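Local structure of putative hyaluronoglucosaminidase (Clostridium perfringens, 6PWI) at residues Q284-G289 with K321-E326; R291-L296 with E315-Q320; E500-R505 with I614-D619; K580-G585 with D619-I624. The protein probably removes hexosamine residues from glycans as a family 84 glycoside hydrolase, this chain holding the catalytic barrel, the domain before it and a helical region after it. All blocks are in the same frame, centred on the assembly; numbering follows the deposited sequence.

Interaction 1 of 4, residues Q284-G289 with K321-E326; sequences QLYSVG and KGDVYE
Tyr286 reaches out from the end of helix 268-286, and Lys321, Asp323 and Val324 close round its ring, each from a different direction. Its first torsion, with CG anti to the backbone N (chi1 -173°), swings the ring off the helix toward the loop that follows helix 304-321. Lys321 lies over one face. Its chain bends at chi2 (-91°) and carries CD across the aromatic surface, 3.8 Å from the ring centroid of Tyr286 in a CH-pi contact. Lys321 NZ continues over the same face in a cation-pi contact, 4.2 Å from that centroid, while its charge is paired with Glu283. The guanidinium of Arg291 makes a second cation-pi contact from the other face, so the ring is held between two positive groups.

The rim is used differently. Tyr286 OH donates to Asp323 OD1 at 2.5 Å, entering on the syn lone pair. OD1 lies near the ring plane, but the carboxylate is turned 63° against the ring, which lifts its other oxygen, OD2, out of that plane to form a salt bridge with Arg291. One aspartate therefore steadies both the tyrosine hydroxyl and the arginine behind the ring. Val324 supplies the apolar part, its CG2 meeting the in-plane edge of Tyr286 at CE1, 3.5 Å away.

Gly289, in a Schellman motif, ends the tyrosine's helix. The contact thus links the C-terminal ends of helices 268-286 and 304-321 at the end of the barrel where strands 293-296 and 328-330 begin, and Val324 also packs against Phe293 of the first of these strands.

Interaction 2 of 4, residues R291-L296 with E315-Q320; sequences RQFGVL and EKWRLQ
Trp317 is held at both ends: its NE1 hydrogen-bonds to Glu283 OE2, and the far rim of its six-membered ring meets Phe293. Glu283 also pairs with Lys321 through its other oxygen, so the indole nitrogen is satisfied by a carboxylate that is itself tied down. That bond helps to fix the indole's rotation and to set which edge faces the strand.

The contact across the segments is between two aromatic side chains. Trp317 CH2 comes to 3.8 Å from Phe293 CE2, with Trp317 CZ3 close behind at 4.0 Å from the same carbon. The indole presents its edge to the face of the phenylalanine in an offset edge-to-face pair. The centroids of the Phe293 ring and the Trp317 six-membered ring stand 5.8 Å apart, with the planes at 68°. A chi1 of 177° extends the indole of Trp317 from the helix toward the barrel wall, and Phe293 answers from the strand. Phe282 stacks on Phe293 as well, making a small aromatic cluster.

This is the buried seam of a beta-alpha-beta unit: helix 304-321 covers strand 293-296 on its way to strand 328-330. Within the barrel sheet, strand 293-296 lies between strand 250-255 and strand 328-330, and the Phe293 side chain points outward to the helical layer.

Interaction 3 of 4, residues E500-R505 with I614-D619; sequences EEFTRR and IPFIKD
In the helical region that follows the catalytic barrel, helices 496-507 and 613-623 run side by side, and their contact centres on Phe502, Thr503, Phe616 and Asp619. The two segments point almost the same way, at 13° to one another, with their axes 11.1 Å apart at closest approach, although 108 residues separate them in sequence.

Phe616 fills the inner part of the interface. Its first torsion, close to fully extended (chi1 -178°), sends the ring across to the other helix even though its CB does not point there. The leading edge of the ring is what touches. Phe616 CZ lies 3.7 Å from Phe502 CD2, which sits in the plane of the Phe616 ring, and the two side chains cross at about a right angle. Thr503 comes to the same edge with its hydroxyl oxygen, OG1, in contact with Phe616 CE1, the threonine and phenylalanine side chains running antiparallel alongside each other.

Farther out the contact becomes polar. Asp619 makes no direct hydrogen bond to Thr503; a water joins them, donating to Thr503 OG1 at 3.0 Å and to Asp619 OD2 at 2.8 Å. The threonine hydroxyl is also bonded to Ile499 O, one turn back in its own helix, and so has two partners. Thr503 CG2 passes 3.9 Å from Asp619 OD2.

Tyr523 and Thr560, from helices 513-536 and 540-572, also touch Phe616. The arrangement is that of a near-parallel helix pair packed within a helical bundle, with rings inside and a water-bridged polar pair at the rim.

Interaction 4 of 4, residues K580-G585 with D619-I624; sequences KYYVLG and DLSKII
One hydrogen bond supplies the polar part: Tyr582 OH donates to Ser621 O at 2.7 Å. The approach is bent, 131° at the carbonyl oxygen, and the hydroxyl stands 23° out of the plane of the peptide carbonyl; the oxygen itself lies at the edge of the Tyr582 ring, near its plane. The acceptor belongs to the last turn of helix 613-623, so a side chain from helix 575-591 takes hold of the main chain close to where that helix finishes. The serine's own hydroxyl is engaged elsewhere: Ser621 OG bonds to Lys618 O within the helix. A bound 1,2-ethanediol, probably from the crystallisation liquor, lies about 3 Å from the Ser621 side chain.

Apolar contact comes from Ile624, the first residue past the helix. Its CG2 approaches Tyr582 CD1 obliquely at 3.9 Å, on the part of the ring nearer the backbone. Tyr582 can span both partners because a chi1 of -170° carries its ring away from its own helix and straight over to the neighbouring one.

Among aromatic contacts, Tyr563 of helix 540-572 meets Tyr582 edge-to-face and also touches Ser621, so helix 540-572 touches both sides of the contact. The whole is a helix-helix contact at the surface of the bundle, in which a long tyrosine bridges to the closing turn of the chain's last helix.

How the interactions relate
Interactions 1 and 2 touch and belong to the barrel: interaction 2 joins helix 304-321 to strand 293-296, interaction 1 the end of that helix to helix 268-286. Interactions 3 and 4 share Asp619 and helix 613-623 in the helical region, their centres about 57 to 63 Å from those of the first two. Interaction 2 is buried and aromatic across its segments. Interaction 1, at the barrel's rim, mixes charge, hydroxyl and ring face, and Glu283 and Arg291 tie it to interaction 2. Interaction 3 is half buried, with rings inside and a water bridge outside, whereas interaction 4 lies at the surface and relies on a tyrosine-to-carbonyl bond. Phe502 packing on Leu620 joins these last two.

Interaction 1 of 4, residues Q284-G289 with K321-E326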
# COMPACT_ATOMS: atom_id res chain seq x y z
N GLN A 284 19.07 2.42 -21.07
CA GLN A 284 18.10 1.50 -21.66
C GLN A 284 16.75 1.66 -20.97
O GLN A 284 15.72 1.78 -21.65
CB GLN A 284 18.59 0.05 -21.66
CG GLN A 284 17.72 -0.88 -22.50
CD GLN A 284 17.90 -2.36 -22.24
OE1 GLN A 284 18.32 -2.80 -21.17
NE2 GLN A 284 17.56 -3.16 -23.24
N LEU A 285 16.75 1.69 -19.63
CA LEU A 285 15.51 1.88 -18.90
C LEU A 285 14.97 3.28 -19.16
O LEU A 285 13.76 3.45 -19.32
CB LEU A 285 15.72 1.63 -17.40
CG LEU A 285 15.63 0.18 -16.92
CD1 LEU A 285 14.39 -0.53 -17.45
CD2 LEU A 285 16.88 -0.61 -17.25
N TYR A 286 15.88 4.28 -19.21
CA TYR A 286 15.51 5.67 -19.44
C TYR A 286 14.75 5.81 -20.76
O TYR A 286 13.84 6.63 -20.87
CB TYR A 286 16.74 6.59 -19.47
CG TYR A 286 16.42 8.06 -19.55
CD1 TYR A 286 16.29 8.83 -18.40
CD2 TYR A 286 16.24 8.70 -20.77
CE1 TYR A 286 15.98 10.18 -18.46
CE2 TYR A 286 15.92 10.05 -20.85
CZ TYR A 286 15.80 10.79 -19.69
OH TYR A 286 15.49 12.12 -19.75
N SER A 287 15.15 4.98 -21.74
CA SER A 287 14.64 5.04 -23.10
C SER A 287 13.20 4.52 -23.17
O SER A 287 12.51 4.78 -24.15
CB SER A 287 15.55 4.31 -24.06
OG SER A 287 15.27 2.92 -24.07
N VAL A 288 12.75 3.78 -22.15
CA VAL A 288 11.36 3.36 -22.15
C VAL A 288 10.55 4.15 -21.12
O VAL A 288 9.38 3.85 -20.92
CB VAL A 288 11.18 1.83 -22.01
CG1 VAL A 288 11.66 1.09 -23.25
CG2 VAL A 288 11.84 1.26 -20.76
N GLY A 289 11.16 5.17 -20.49
CA GLY A 289 10.39 6.15 -19.73
C GLY A 289 10.66 6.16 -18.22
O GLY A 289 10.10 6.99 -17.51
N LYS A 321 20.76 14.55 -17.08
CA LYS A 321 19.52 14.16 -17.73
C LYS A 321 18.42 15.18 -17.46
O LYS A 321 17.52 15.34 -18.27
CB LYS A 321 19.14 12.74 -17.29
CG LYS A 321 20.01 11.64 -17.90
CD LYS A 321 19.43 11.14 -19.19
CE LYS A 321 20.47 10.63 -20.15
NZ LYS A 321 19.82 10.11 -21.38
N GLY A 322 18.48 15.85 -16.30
CA GLY A 322 17.60 16.98 -16.02
C GLY A 322 16.22 16.60 -15.49
O GLY A 322 15.62 17.38 -14.74
N ASP A 323 15.68 15.44 -15.87
CA ASP A 323 14.32 15.10 -15.49
C ASP A 323 14.25 13.77 -14.73
O ASP A 323 13.21 13.12 -14.70
CB ASP A 323 13.37 15.14 -16.70
CG ASP A 323 13.67 14.09 -17.75
OD1 ASP A 323 14.82 13.59 -17.79
OD2 ASP A 323 12.76 13.76 -18.53
N VAL A 324 15.36 13.39 -14.08
CA VAL A 324 15.39 12.16 -13.30
C VAL A 324 15.31 12.52 -11.81
O VAL A 324 16.17 13.22 -11.29
CB VAL A 324 16.61 11.29 -13.63
CG1 VAL A 324 16.70 10.05 -12.75
CG2 VAL A 324 16.62 10.89 -15.10
N TYR A 325 14.27 12.02 -11.14
CA TYR A 325 14.10 12.22 -9.71
C TYR A 325 15.28 11.59 -8.97
O TYR A 325 16.08 10.87 -9.56
CB TYR A 325 12.76 11.64 -9.24
CG TYR A 325 11.53 12.31 -9.79
CD1 TYR A 325 11.09 13.53 -9.29
CD2 TYR A 325 10.79 11.72 -10.80
CE1 TYR A 325 9.95 14.15 -9.79
CE2 TYR A 325 9.65 12.32 -11.31
CZ TYR A 325 9.22 13.54 -10.80
OH TYR A 325 8.10 14.14 -11.29
N GLU A 326 15.38 11.87 -7.66
CA GLU A 326 16.57 11.52 -6.89
C GLU A 326 16.63 10.01 -6.65
O GLU A 326 15.60 9.34 -6.62
CB GLU A 326 16.68 12.35 -5.61
CG GLU A 326 15.38 12.49 -4.84
CD GLU A 326 15.46 13.56 -3.76
OE1 GLU A 326 15.35 13.21 -2.56
OE2 GLU A 326 15.65 14.74 -4.12

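Interaction 2 of 4, residues R291-L296 with E315-Q320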
# COMPACT_ATOMS: atom_id res chain seq x y z
N ARG A 291 12.23 7.19 -14.88
CA ARG A 291 12.74 8.51 -14.52
C ARG A 291 13.18 8.55 -13.05
O ARG A 291 13.42 9.62 -12.50
CB ARG A 291 11.70 9.59 -14.85
CG ARG A 291 11.51 9.85 -16.33
CD ARG A 291 12.72 10.50 -17.00
NE ARG A 291 12.56 10.72 -18.43
CZ ARG A 291 12.65 9.79 -19.38
NH1 ARG A 291 12.49 10.12 -20.65
NH2 ARG A 291 12.90 8.52 -19.07
N GLN A 292 13.28 7.37 -12.41
CA GLN A 292 13.78 7.25 -11.05
C GLN A 292 14.36 5.86 -10.84
O GLN A 292 13.83 4.87 -11.35
CB GLN A 292 12.69 7.57 -10.02
CG GLN A 292 13.25 7.86 -8.63
CD GLN A 292 12.27 8.40 -7.63
OE1 GLN A 292 11.05 8.37 -7.81
NE2 GLN A 292 12.80 8.92 -6.54
N PHE A 293 15.46 5.79 -10.08
CA PHE A 293 16.25 4.58 -9.97
C PHE A 293 16.62 4.31 -8.51
O PHE A 293 16.80 5.24 -7.73
CB PHE A 293 17.50 4.70 -10.84
CG PHE A 293 17.22 4.80 -12.32
CD1 PHE A 293 17.04 3.67 -13.09
CD2 PHE A 293 17.11 6.04 -12.93
CE1 PHE A 293 16.77 3.76 -14.45
CE2 PHE A 293 16.83 6.14 -14.29
CZ PHE A 293 16.67 5.00 -15.05
N GLY A 294 16.73 3.02 -8.16
CA GLY A 294 17.22 2.57 -6.87
C GLY A 294 18.50 1.76 -7.03
O GLY A 294 18.66 1.01 -8.00
N VAL A 295 19.42 1.91 -6.07
CA VAL A 295 20.64 1.12 -6.02
C VAL A 295 20.63 0.32 -4.72
O VAL A 295 20.54 0.89 -3.64
CB VAL A 295 21.89 2.03 -6.12
CG1 VAL A 295 23.18 1.25 -5.87
CG2 VAL A 295 21.96 2.73 -7.46
N LEU A 296 20.71 -1.01 -4.84
CA LEU A 296 20.51 -1.86 -3.68
C LEU A 296 21.83 -2.50 -3.26
O LEU A 296 22.46 -3.19 -4.06
CB LEU A 296 19.45 -2.92 -4.01
CG LEU A 296 18.15 -2.39 -4.61
CD1 LEU A 296 17.13 -3.51 -4.76
CD2 LEU A 296 17.57 -1.27 -3.76
N GLU A 315 25.17 10.34 -9.69
CA GLU A 315 24.52 11.61 -9.42
C GLU A 315 24.85 12.61 -10.53
O GLU A 315 23.98 13.38 -10.94
CB GLU A 315 24.88 12.13 -8.02
CG GLU A 315 24.25 13.46 -7.67
CD GLU A 315 22.74 13.48 -7.42
OE1 GLU A 315 22.10 12.42 -7.50
OE2 GLU A 315 22.21 14.58 -7.15
N LYS A 316 26.10 12.58 -11.02
CA LYS A 316 26.53 13.44 -12.11
C LYS A 316 25.65 13.18 -13.34
O LYS A 316 25.12 14.12 -13.93
CB LYS A 316 28.02 13.28 -12.41
CG LYS A 316 28.96 14.21 -11.64
CD LYS A 316 30.43 14.09 -12.04
CE LYS A 316 31.25 13.17 -11.16
N TRP A 317 25.48 11.90 -13.67
CA TRP A 317 24.62 11.44 -14.76
C TRP A 317 23.19 11.96 -14.58
O TRP A 317 22.57 12.46 -15.52
CB TRP A 317 24.65 9.91 -14.84
CG TRP A 317 23.73 9.35 -15.88
CD1 TRP A 317 23.98 9.24 -17.22
CD2 TRP A 317 22.41 8.82 -15.68
NE1 TRP A 317 22.90 8.68 -17.86
CE2 TRP A 317 21.92 8.41 -16.94
CE3 TRP A 317 21.59 8.63 -14.55
CZ2 TRP A 317 20.66 7.84 -17.10
CZ3 TRP A 317 20.34 8.08 -14.72
CH2 TRP A 317 19.89 7.68 -15.98
N ARG A 318 22.68 11.84 -13.35
CA ARG A 318 21.29 12.15 -13.07
C ARG A 318 21.01 13.63 -13.33
O ARG A 318 19.94 13.98 -13.82
CB ARG A 318 21.00 11.74 -11.63
CG ARG A 318 19.55 11.91 -11.21
CD ARG A 318 19.59 12.29 -9.76
NE ARG A 318 18.50 13.22 -9.56
CZ ARG A 318 18.53 14.25 -8.74
NH1 ARG A 318 19.63 14.52 -8.05
NH2 ARG A 318 17.47 15.03 -8.63
N LEU A 319 21.98 14.48 -13.00
CA LEU A 319 21.83 15.92 -13.16
C LEU A 319 21.94 16.31 -14.63
O LEU A 319 21.28 17.26 -15.06
CB LEU A 319 22.84 16.65 -12.27
CG LEU A 319 22.57 16.58 -10.76
CD1 LEU A 319 23.65 17.31 -9.98
CD2 LEU A 319 21.19 17.12 -10.41
N GLN A 320 22.74 15.57 -15.41
CA GLN A 320 22.85 15.78 -16.85
C GLN A 320 21.50 15.56 -17.53
O GLN A 320 21.14 16.29 -18.45
CB GLN A 320 23.86 14.82 -17.48
CG GLN A 320 25.31 15.24 -17.32
CD GLN A 320 26.27 14.16 -17.77
OE1 GLN A 320 25.88 13.03 -18.06
NE2 GLN A 320 27.54 14.51 -17.83

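Interaction 3 of 4, residues E500-R505 with I614-D619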
# COMPACT_ATOMS: atom_id res chain seq x y z
N GLU A 500 -14.19 -15.68 24.23
CA GLU A 500 -13.69 -15.88 25.58
C GLU A 500 -14.85 -16.10 26.54
O GLU A 500 -14.76 -16.96 27.42
CB GLU A 500 -12.75 -14.75 26.00
CG GLU A 500 -11.36 -14.94 25.43
CD GLU A 500 -10.39 -13.77 25.53
OE1 GLU A 500 -10.77 -12.71 26.06
OE2 GLU A 500 -9.23 -13.94 25.06
N GLU A 501 -15.95 -15.35 26.35
CA GLU A 501 -17.11 -15.46 27.22
C GLU A 501 -17.77 -16.83 27.05
O GLU A 501 -18.13 -17.47 28.04
CB GLU A 501 -18.09 -14.32 26.99
CG GLU A 501 -19.19 -14.27 28.03
CD GLU A 501 -18.76 -14.43 29.48
OE1 GLU A 501 -17.56 -14.24 29.79
OE2 GLU A 501 -19.63 -14.74 30.32
N PHE A 502 -17.95 -17.28 25.80
CA PHE A 502 -18.54 -18.59 25.59
C PHE A 502 -17.68 -19.66 26.27
O PHE A 502 -18.21 -20.57 26.89
CB PHE A 502 -18.79 -18.88 24.11
CG PHE A 502 -19.55 -20.16 23.87
CD1 PHE A 502 -20.94 -20.16 23.80
CD2 PHE A 502 -18.88 -21.37 23.75
CE1 PHE A 502 -21.64 -21.34 23.61
CE2 PHE A 502 -19.58 -22.55 23.56
CZ PHE A 502 -20.96 -22.53 23.49
N THR A 503 -16.36 -19.51 26.18
CA THR A 503 -15.46 -20.51 26.72
C THR A 503 -15.58 -20.56 28.24
O THR A 503 -15.66 -21.65 28.81
CB THR A 503 -14.02 -20.32 26.22
OG1 THR A 503 -14.09 -20.37 24.79
CG2 THR A 503 -13.07 -21.38 26.72
N ARG A 504 -15.59 -19.40 28.90
CA ARG A 504 -15.62 -19.42 30.36
C ARG A 504 -16.95 -19.97 30.84
O ARG A 504 -16.97 -20.84 31.71
CB ARG A 504 -15.18 -18.09 30.99
CG ARG A 504 -16.20 -16.97 30.88
CD ARG A 504 -16.09 -15.99 32.03
NE ARG A 504 -16.71 -16.53 33.23
CZ ARG A 504 -18.02 -16.59 33.46
NH1 ARG A 504 -18.89 -16.16 32.56
NH2 ARG A 504 -18.45 -17.11 34.59
N ARG A 505 -18.05 -19.54 30.22
CA ARG A 505 -19.37 -20.04 30.58
C ARG A 505 -19.39 -21.56 30.52
O ARG A 505 -19.84 -22.22 31.45
CB ARG A 505 -20.47 -19.42 29.71
CG ARG A 505 -20.70 -17.94 29.97
CD ARG A 505 -21.95 -17.49 29.24
NE ARG A 505 -23.08 -18.11 29.90
CZ ARG A 505 -23.87 -17.50 30.78
NH1 ARG A 505 -24.86 -18.17 31.34
NH2 ARG A 505 -23.66 -16.24 31.09
N ILE A 614 -8.88 -20.94 15.64
CA ILE A 614 -8.44 -22.32 15.78
C ILE A 614 -8.32 -22.68 17.27
O ILE A 614 -8.80 -23.74 17.68
CB ILE A 614 -7.17 -22.59 14.94
CG1 ILE A 614 -7.49 -22.58 13.45
CG2 ILE A 614 -6.49 -23.89 15.35
CD1 ILE A 614 -6.28 -22.49 12.55
N PRO A 615 -7.68 -21.85 18.12
CA PRO A 615 -7.62 -22.12 19.56
C PRO A 615 -8.98 -22.41 20.19
O PRO A 615 -9.08 -23.27 21.06
CB PRO A 615 -6.96 -20.86 20.13
CG PRO A 615 -6.08 -20.38 18.99
CD PRO A 615 -6.91 -20.65 17.76
N PHE A 616 -10.02 -21.71 19.73
CA PHE A 616 -11.37 -21.90 20.23
C PHE A 616 -11.88 -23.29 19.86
O PHE A 616 -12.46 -23.98 20.70
CB PHE A 616 -12.28 -20.79 19.70
CG PHE A 616 -13.71 -20.85 20.18
CD1 PHE A 616 -14.01 -21.11 21.51
CD2 PHE A 616 -14.77 -20.61 19.30
CE1 PHE A 616 -15.33 -21.15 21.95
CE2 PHE A 616 -16.08 -20.64 19.74
CZ PHE A 616 -16.36 -20.91 21.06
N ILE A 617 -11.67 -23.68 18.59
CA ILE A 617 -12.07 -24.99 18.10
C ILE A 617 -11.41 -26.07 18.96
O ILE A 617 -12.03 -27.07 19.30
CB ILE A 617 -11.70 -25.14 16.61
CG1 ILE A 617 -12.60 -24.29 15.71
CG2 ILE A 617 -11.71 -26.60 16.18
CD1 ILE A 617 -12.23 -24.37 14.25
N LYS A 618 -10.13 -25.84 19.31
CA LYS A 618 -9.37 -26.82 20.07
C LYS A 618 -9.91 -26.89 21.49
O LYS A 618 -10.07 -27.98 22.05
CB LYS A 618 -7.87 -26.50 20.01
CG LYS A 618 -7.19 -26.93 18.72
CD LYS A 618 -5.80 -26.35 18.58
CE LYS A 618 -5.06 -26.87 17.37
NZ LYS A 618 -3.71 -26.26 17.28
N ASP A 619 -10.21 -25.72 22.06
CA ASP A 619 -10.79 -25.59 23.39
C ASP A 619 -12.12 -26.32 23.46
O ASP A 619 -12.35 -27.10 24.37
CB ASP A 619 -10.94 -24.11 23.77
CG ASP A 619 -9.77 -23.55 24.56
OD1 ASP A 619 -8.87 -24.34 24.94
OD2 ASP A 619 -9.77 -22.31 24.81
O HOH W 1 -11.41 -20.52 23.49

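Interaction 4 of 4, residues K580-G585 with D619-I624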
# COMPACT_ATOMS: atom_id res chain seq x y z
N LYS A 580 -22.88 -36.62 17.23
CA LYS A 580 -22.83 -36.44 15.79
C LYS A 580 -22.25 -35.07 15.44
O LYS A 580 -21.50 -34.94 14.47
CB LYS A 580 -24.23 -36.61 15.17
CG LYS A 580 -24.78 -38.03 15.13
CD LYS A 580 -26.10 -38.12 14.39
CE LYS A 580 -27.13 -39.03 15.05
NZ LYS A 580 -26.80 -40.47 14.90
N TYR A 581 -22.61 -34.05 16.22
CA TYR A 581 -22.10 -32.70 16.04
C TYR A 581 -20.59 -32.68 16.30
O TYR A 581 -19.85 -32.04 15.55
CB TYR A 581 -22.82 -31.71 16.95
CG TYR A 581 -24.13 -31.19 16.43
CD1 TYR A 581 -24.23 -30.66 15.15
CD2 TYR A 581 -25.27 -31.21 17.22
CE1 TYR A 581 -25.43 -30.18 14.66
CE2 TYR A 581 -26.49 -30.74 16.74
CZ TYR A 581 -26.56 -30.22 15.46
OH TYR A 581 -27.75 -29.75 14.97
N TYR A 582 -20.17 -33.35 17.37
CA TYR A 582 -18.76 -33.43 17.72
C TYR A 582 -17.97 -34.00 16.55
O TYR A 582 -16.94 -33.47 16.17
CB TYR A 582 -18.57 -34.26 18.99
CG TYR A 582 -17.18 -34.20 19.58
CD1 TYR A 582 -16.87 -33.29 20.58
CD2 TYR A 582 -16.18 -35.07 19.15
CE1 TYR A 582 -15.60 -33.24 21.13
CE2 TYR A 582 -14.90 -35.02 19.68
CZ TYR A 582 -14.61 -34.10 20.68
OH TYR A 582 -13.36 -34.04 21.22
N VAL A 583 -18.49 -35.09 15.97
CA VAL A 583 -17.87 -35.75 14.84
C VAL A 583 -17.83 -34.81 13.64
O VAL A 583 -16.78 -34.70 12.99
CB VAL A 583 -18.56 -37.10 14.55
CG1 VAL A 583 -18.15 -37.66 13.19
CG2 VAL A 583 -18.27 -38.11 15.65
N LEU A 584 -18.94 -34.12 13.36
CA LEU A 584 -18.97 -33.14 12.28
C LEU A 584 -17.90 -32.08 12.53
O LEU A 584 -17.18 -31.70 11.60
CB LEU A 584 -20.38 -32.54 12.15
CG LEU A 584 -20.57 -31.52 11.02
CD1 LEU A 584 -20.08 -32.05 9.67
CD2 LEU A 584 -22.02 -31.07 10.91
N GLY A 585 -17.75 -31.66 13.79
CA GLY A 585 -16.75 -30.68 14.18
C GLY A 585 -15.33 -31.12 13.85
O GLY A 585 -14.54 -30.32 13.37
N ASP A 619 -10.21 -25.72 22.06
CA ASP A 619 -10.79 -25.59 23.39
C ASP A 619 -12.12 -26.32 23.46
O ASP A 619 -12.35 -27.10 24.37
CB ASP A 619 -10.94 -24.11 23.77
CG ASP A 619 -9.77 -23.55 24.56
OD1 ASP A 619 -8.87 -24.34 24.94
OD2 ASP A 619 -9.77 -22.31 24.81
N LEU A 620 -13.02 -26.04 22.50
CA LEU A 620 -14.33 -26.66 22.49
C LEU A 620 -14.18 -28.18 22.50
O LEU A 620 -14.91 -28.87 23.21
CB LEU A 620 -15.13 -26.20 21.27
CG LEU A 620 -15.79 -24.83 21.40
CD1 LEU A 620 -16.29 -24.34 20.05
CD2 LEU A 620 -16.93 -24.88 22.40
N SER A 621 -13.23 -28.70 21.71
CA SER A 621 -13.15 -30.13 21.50
C SER A 621 -12.59 -30.83 22.74
O SER A 621 -12.86 -32.01 22.94
CB SER A 621 -12.42 -30.49 20.23
OG SER A 621 -11.01 -30.47 20.44
N LYS A 622 -11.82 -30.10 23.55
CA LYS A 622 -11.27 -30.61 24.80
C LYS A 622 -12.31 -30.55 25.92
O LYS A 622 -12.34 -31.42 26.78
CB LYS A 622 -10.05 -29.79 25.24
CG LYS A 622 -8.72 -30.23 24.65
CD LYS A 622 -7.60 -29.23 24.93
CE LYS A 622 -6.54 -29.18 23.84
NZ LYS A 622 -6.03 -27.81 23.63
N ILE A 623 -13.14 -29.50 25.92
CA ILE A 623 -14.07 -29.29 27.02
C ILE A 623 -15.28 -30.20 26.84
O ILE A 623 -15.71 -30.85 27.79
CB ILE A 623 -14.46 -27.80 27.14
CG1 ILE A 623 -13.27 -26.95 27.58
CG2 ILE A 623 -15.65 -27.63 28.07
CD1 ILE A 623 -13.45 -25.46 27.34
N ILE A 624 -15.84 -30.25 25.62
CA ILE A 624 -17.04 -31.04 25.41
C ILE A 624 -16.70 -32.50 25.71
O ILE A 624 -15.72 -33.03 25.20
CB ILE A 624 -17.60 -30.84 23.99
CG1 ILE A 624 -18.03 -29.39 23.77
CG2 ILE A 624 -18.73 -31.81 23.71
CD1 ILE A 624 -18.19 -29.00 22.32